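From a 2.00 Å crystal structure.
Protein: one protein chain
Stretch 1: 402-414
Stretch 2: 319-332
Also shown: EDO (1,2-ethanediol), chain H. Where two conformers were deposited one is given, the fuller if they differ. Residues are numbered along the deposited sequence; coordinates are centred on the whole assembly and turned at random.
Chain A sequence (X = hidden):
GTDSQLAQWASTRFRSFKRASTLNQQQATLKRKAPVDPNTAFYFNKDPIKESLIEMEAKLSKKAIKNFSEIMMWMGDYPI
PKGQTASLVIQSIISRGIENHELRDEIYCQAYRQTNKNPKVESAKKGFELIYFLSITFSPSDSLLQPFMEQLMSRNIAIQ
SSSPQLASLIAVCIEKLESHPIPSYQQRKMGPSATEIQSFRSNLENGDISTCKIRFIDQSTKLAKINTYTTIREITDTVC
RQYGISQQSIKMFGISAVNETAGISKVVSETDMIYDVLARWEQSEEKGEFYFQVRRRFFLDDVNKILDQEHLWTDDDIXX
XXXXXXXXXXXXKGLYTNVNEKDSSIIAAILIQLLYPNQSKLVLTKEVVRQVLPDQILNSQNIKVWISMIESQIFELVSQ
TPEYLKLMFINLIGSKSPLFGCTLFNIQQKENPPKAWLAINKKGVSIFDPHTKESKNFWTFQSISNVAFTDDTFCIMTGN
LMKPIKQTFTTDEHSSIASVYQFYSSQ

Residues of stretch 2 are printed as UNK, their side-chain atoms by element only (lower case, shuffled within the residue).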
# COMPACT_ATOMS: atom_id res chain seq x y z
N PRO A 402 1.78 35.78 -13.82
CA PRO A 402 1.14 34.48 -13.56
C PRO A 402 1.40 33.96 -12.14
O PRO A 402 0.48 33.47 -11.50
CB PRO A 402 1.76 33.56 -14.61
CG PRO A 402 2.16 34.49 -15.73
CD PRO A 402 2.69 35.69 -15.00
N GLU A 403 2.64 34.09 -11.62
CA GLU A 403 2.92 33.68 -10.24
C GLU A 403 2.04 34.43 -9.23
O GLU A 403 1.55 33.82 -8.27
CB GLU A 403 4.40 33.95 -9.89
CG GLU A 403 4.74 33.44 -8.51
CD GLU A 403 6.23 33.42 -8.27
OE1 GLU A 403 6.87 32.43 -8.67
OE2 GLU A 403 6.74 34.39 -7.67
N TYR A 404 1.89 35.74 -9.41
CA TYR A 404 1.10 36.53 -8.46
C TYR A 404 -0.38 36.18 -8.51
O TYR A 404 -1.05 36.22 -7.47
CB TYR A 404 1.35 38.02 -8.63
CG TYR A 404 0.74 38.85 -7.53
CD1 TYR A 404 1.36 38.93 -6.27
CD2 TYR A 404 -0.47 39.50 -7.70
CE1 TYR A 404 0.79 39.68 -5.24
CE2 TYR A 404 -1.04 40.26 -6.69
CZ TYR A 404 -0.42 40.34 -5.46
OH TYR A 404 -1.02 41.07 -4.47
N LEU A 405 -0.89 35.80 -9.69
CA LEU A 405 -2.28 35.38 -9.85
C LEU A 405 -2.52 34.02 -9.14
O LEU A 405 -3.56 33.81 -8.54
CB LEU A 405 -2.65 35.28 -11.33
CG LEU A 405 -2.81 36.60 -12.13
CD1 LEU A 405 -2.86 36.29 -13.64
CD2 LEU A 405 -4.06 37.40 -11.68
N LYS A 406 -1.54 33.13 -9.18
CA LYS A 406 -1.62 31.83 -8.53
C LYS A 406 -1.66 32.01 -6.99
O LYS A 406 -2.49 31.39 -6.32
CB LYS A 406 -0.48 30.90 -9.00
CG LYS A 406 -0.57 30.51 -10.49
CD LYS A 406 0.64 29.72 -10.94
CE LYS A 406 0.71 29.63 -12.44
NZ LYS A 406 1.86 28.80 -12.88
N LEU A 407 -0.88 32.99 -6.47
CA LEU A 407 -0.85 33.31 -5.03
C LEU A 407 -2.17 33.93 -4.59
O LEU A 407 -2.64 33.63 -3.50
CB LEU A 407 0.32 34.27 -4.71
CG LEU A 407 1.74 33.71 -4.84
CD1 LEU A 407 2.78 34.83 -4.87
CD2 LEU A 407 2.07 32.79 -3.71
N MET A 408 -2.77 34.78 -5.46
CA MET A 408 -4.05 35.46 -5.21
C MET A 408 -5.15 34.41 -5.16
O MET A 408 -6.05 34.49 -4.32
CB MET A 408 -4.36 36.44 -6.37
CG MET A 408 -3.68 37.77 -6.29
SD MET A 408 -4.05 38.79 -7.77
CE MET A 408 -5.77 39.21 -7.48
N PHE A 409 -5.12 33.46 -6.11
CA PHE A 409 -6.10 32.36 -6.15
C PHE A 409 -6.01 31.54 -4.85
O PHE A 409 -7.02 31.34 -4.19
CB PHE A 409 -5.85 31.48 -7.38
CG PHE A 409 -6.57 30.15 -7.35
CD1 PHE A 409 -7.96 30.08 -7.38
CD2 PHE A 409 -5.86 28.96 -7.21
CE1 PHE A 409 -8.63 28.85 -7.34
CE2 PHE A 409 -6.53 27.73 -7.15
CZ PHE A 409 -7.90 27.69 -7.20
N ILE A 410 -4.78 31.13 -4.46
CA ILE A 410 -4.61 30.36 -3.22
C ILE A 410 -5.07 31.17 -2.01
O ILE A 410 -5.75 30.62 -1.16
CB ILE A 410 -3.18 29.81 -3.06
CG1 ILE A 410 -2.83 28.86 -4.24
CG2 ILE A 410 -3.04 29.10 -1.70
CD1 ILE A 410 -1.33 28.67 -4.58
N ASN A 411 -4.75 32.46 -1.95
CA ASN A 411 -5.17 33.32 -0.85
C ASN A 411 -6.70 33.35 -0.71
O ASN A 411 -7.23 33.25 0.39
CB ASN A 411 -4.62 34.75 -1.02
CG ASN A 411 -5.03 35.67 0.11
OD1 ASN A 411 -4.76 35.44 1.31
ND2 ASN A 411 -5.77 36.68 -0.23
N LEU A 412 -7.39 33.49 -1.83
CA LEU A 412 -8.86 33.54 -1.82
C LEU A 412 -9.48 32.24 -1.37
O LEU A 412 -10.32 32.25 -0.49
CB LEU A 412 -9.37 33.99 -3.17
CG LEU A 412 -9.30 35.49 -3.27
CD1 LEU A 412 -9.17 35.93 -4.68
CD2 LEU A 412 -10.50 36.14 -2.57
N ILE A 413 -9.08 31.11 -1.95
CA ILE A 413 -9.54 29.78 -1.54
C ILE A 413 -9.24 29.55 -0.05
O ILE A 413 -10.13 29.18 0.72
CB ILE A 413 -8.86 28.68 -2.40
CG1 ILE A 413 -9.37 28.71 -3.85
CG2 ILE A 413 -9.04 27.27 -1.76
CD1 ILE A 413 -10.86 28.37 -4.07
N GLY A 414 -7.98 29.77 0.31
CA GLY A 414 -7.47 29.52 1.65
C GLY A 414 -8.17 30.27 2.76
O GLY A 414 -8.50 29.66 3.77
N UNK A 319 7.47 22.74 -6.52
CA UNK A 319 6.52 22.48 -5.45
C UNK A 319 5.36 23.49 -5.54
O UNK A 319 4.22 23.09 -5.31
s UNK A 319 6.05 22.58 -2.68
c UNK A 319 7.20 22.52 -4.08
N UNK A 320 5.64 24.76 -5.85
CA UNK A 320 4.59 25.78 -5.94
C UNK A 320 3.63 25.43 -7.06
O UNK A 320 2.42 25.53 -6.88
c UNK A 320 3.23 28.48 -5.19
c UNK A 320 2.22 29.44 -5.29
c UNK A 320 3.95 29.02 -7.40
c UNK A 320 2.93 29.99 -7.49
c UNK A 320 5.16 27.18 -6.17
c UNK A 320 4.10 28.25 -6.25
c UNK A 320 2.10 30.21 -6.43
N UNK A 321 4.17 24.99 -8.20
CA UNK A 321 3.37 24.62 -9.36
C UNK A 321 2.45 23.41 -9.06
O UNK A 321 1.26 23.44 -9.40
o UNK A 321 2.64 26.49 -11.76
c UNK A 321 4.27 24.42 -10.59
c UNK A 321 2.49 25.34 -12.23
c UNK A 321 3.53 24.27 -11.92
o UNK A 321 1.53 25.01 -12.95
N UNK A 322 2.99 22.40 -8.38
CA UNK A 322 2.20 21.23 -8.00
C UNK A 322 1.14 21.59 -6.99
O UNK A 322 0.04 21.05 -7.05
c UNK A 322 2.98 18.56 -9.48
c UNK A 322 4.83 18.39 -7.76
c UNK A 322 3.06 20.11 -7.47
c UNK A 322 3.88 19.34 -8.48
N UNK A 323 1.47 22.54 -6.09
CA UNK A 323 0.52 23.03 -5.09
C UNK A 323 -0.62 23.76 -5.75
O UNK A 323 -1.78 23.49 -5.41
c UNK A 323 0.27 24.38 -2.95
c UNK A 323 1.23 23.88 -4.04
o UNK A 323 2.25 23.08 -3.45
N UNK A 324 -0.30 24.73 -6.63
CA UNK A 324 -1.32 25.51 -7.32
C UNK A 324 -2.26 24.55 -8.09
O UNK A 324 -3.47 24.65 -7.94
c UNK A 324 -2.77 27.82 -8.94
c UNK A 324 -1.66 27.05 -9.31
c UNK A 324 -3.59 27.81 -11.19
o UNK A 324 -4.49 28.22 -12.13
c UNK A 324 -2.50 27.06 -11.59
c UNK A 324 -3.70 28.24 -9.88
c UNK A 324 -1.54 26.68 -10.65
c UNK A 324 -0.67 26.56 -8.27
N UNK A 325 -1.67 23.64 -8.89
CA UNK A 325 -2.34 22.61 -9.68
C UNK A 325 -3.29 21.76 -8.80
O UNK A 325 -4.42 21.50 -9.21
s UNK A 325 -1.98 20.47 -11.48
c UNK A 325 -1.30 21.75 -10.39
N UNK A 326 -2.86 21.39 -7.57
CA UNK A 326 -3.65 20.57 -6.64
C UNK A 326 -4.85 21.35 -6.09
O UNK A 326 -5.95 20.80 -6.06
o UNK A 326 -1.60 17.98 -3.86
c UNK A 326 -2.62 18.55 -3.51
c UNK A 326 -2.79 20.03 -5.49
c UNK A 326 -3.56 19.16 -4.51
n UNK A 326 -2.94 18.68 -2.25
N UNK A 327 -4.66 22.61 -5.70
CA UNK A 327 -5.75 23.43 -5.14
C UNK A 327 -6.76 23.76 -6.25
O UNK A 327 -7.96 23.76 -6.00
c UNK A 327 -3.21 25.36 -2.93
c UNK A 327 -6.32 25.62 -3.97
c UNK A 327 -5.18 24.70 -4.46
c UNK A 327 -4.25 24.28 -3.27
N UNK A 328 -6.26 24.04 -7.46
CA UNK A 328 -7.10 24.35 -8.63
C UNK A 328 -7.98 23.14 -8.96
O UNK A 328 -9.16 23.31 -9.20
c UNK A 328 -7.13 25.51 -10.90
c UNK A 328 -6.47 25.48 -12.27
c UNK A 328 -6.27 24.73 -9.87
c UNK A 328 -8.15 25.97 -14.03
n UNK A 328 -7.14 26.35 -13.24
n UNK A 328 -8.68 26.82 -14.91
n UNK A 328 -8.65 24.75 -13.93
N UNK A 329 -7.40 21.93 -8.91
CA UNK A 329 -8.12 20.67 -9.18
C UNK A 329 -9.22 20.42 -8.17
O UNK A 329 -10.35 20.03 -8.54
c UNK A 329 -7.14 19.50 -9.27
c UNK A 329 -7.84 18.17 -9.49
o UNK A 329 -8.20 17.88 -10.64
o UNK A 329 -8.06 17.45 -8.49
N UNK A 330 -8.92 20.68 -6.87
CA UNK A 330 -9.90 20.53 -5.78
C UNK A 330 -11.04 21.54 -5.96
O UNK A 330 -12.22 21.20 -5.73
c UNK A 330 -9.22 20.74 -4.41
o UNK A 330 -7.03 21.05 -2.69
o UNK A 330 -6.86 18.89 -2.31
c UNK A 330 -8.31 19.57 -4.06
c UNK A 330 -7.34 19.86 -2.93
N UNK A 331 -10.68 22.78 -6.35
CA UNK A 331 -11.66 23.82 -6.66
C UNK A 331 -12.54 23.31 -7.83
O UNK A 331 -13.77 23.43 -7.74
c UNK A 331 -11.88 26.12 -7.75
c UNK A 331 -12.91 26.88 -7.12
c UNK A 331 -15.03 28.61 -6.53
c UNK A 331 -10.97 25.11 -7.09
c UNK A 331 -14.42 27.86 -5.50
c UNK A 331 -14.57 28.57 -7.83
c UNK A 331 -13.54 27.66 -8.12
n UNK A 331 -12.89 27.40 -9.30
c UNK A 331 -13.39 26.96 -5.79
c UNK A 331 -11.90 26.46 -9.07
N UNK A 332 -11.93 22.77 -8.89
CA UNK A 332 -12.70 22.30 -10.07
C UNK A 332 -13.58 21.06 -9.80
O UNK A 332 -14.54 20.85 -10.52
c UNK A 332 -13.66 23.90 -13.58
c UNK A 332 -11.82 22.09 -11.30
s UNK A 332 -12.66 24.66 -12.24
c UNK A 332 -11.38 23.40 -11.94
C1 EDO H . -5.67 22.22 0.49
O1 EDO H . -6.34 21.29 1.32
C2 EDO H . -4.66 21.63 -0.54
O2 EDO H . -4.96 20.34 -1.04

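Position 319 carries one carbon and then a sulfur and lies out of reach of stretch 1: C319, small enough for a buried site.

Position 320 has one carbon leading to a ring of six carbons with no heteroatom, so it is F320. Its ring sits as a knob among E403, K406, L407 and I410; CE1 lies 3.7 Å from both L407 CD2 and I410 CD1, and CZ lies 3.7 Å from K406 CB. A flat, wholly apolar group suits this pocket of aliphatic carbon.

At 321 three carbons end in two oxygens, one of them 2.7 Å from K406 NZ. This is E321; its OE1 accepts a hydrogen bond within a salt bridge, at a partly exposed site where charge is tolerable.

Position 322, four carbons forked at the second, is L322, buried but beyond the reach of stretch 1. At 323 one carbon bears an oxygen and a carbon: T323, whose OG1 donates to C319 O at 2.7 Å, satisfying a buried hydroxyl within its own helix.

Position 324 shows a six-carbon ring bearing an oxygen, hence Y324. K406 CG stands 3.7 Å from the centroid of the Y324 ring, almost on its normal, a CH-pi contact, while the ring edge meets F409, CE1 to F409 CD2 at 3.5 Å.

Position 325, a carbon and a sulfur pointing away, is C325. Position 326 has three carbons, the third with one oxygen and one nitrogen: Q326, whose NE2 donates to EDO O2 at 2.9 Å.

At 327 four carbons fork at the first, one arm two carbons long. I327 packs CD1 against I410 CG1 (3.8 Å) and CG2 against F409 CE2 (3.8 Å), its branched form filling space between neighbours.

Position 328 has three carbons, a nitrogen, and a carbon with two more nitrogens: R328, whose end leads away from stretch 1. Position 329, two carbons and two oxygens, is D329, pointing away. Position 330, three carbons and two oxygens, is E330, its carboxylate beside the ethanediol.

At 331 fused five- and six-membered rings hold one nitrogen: W331. It offers its face to the edge of F409, and CE3 lies 3.4 Å from I413 CD1. Position 332, two carbons, sulfur and carbon, is M332, out of reach.

The helices cross at 47°, their axes approaching to 10.5 Å. F320 and F409 are reciprocal knobs, F409 sitting among Y324, I327, R328 and W331. I410 and I413 add aliphatic packing, and K406 joins its apolar stem to Y324 and its charge to E321.

Stretch 2 319-332: CFELTYCQIRDEWM
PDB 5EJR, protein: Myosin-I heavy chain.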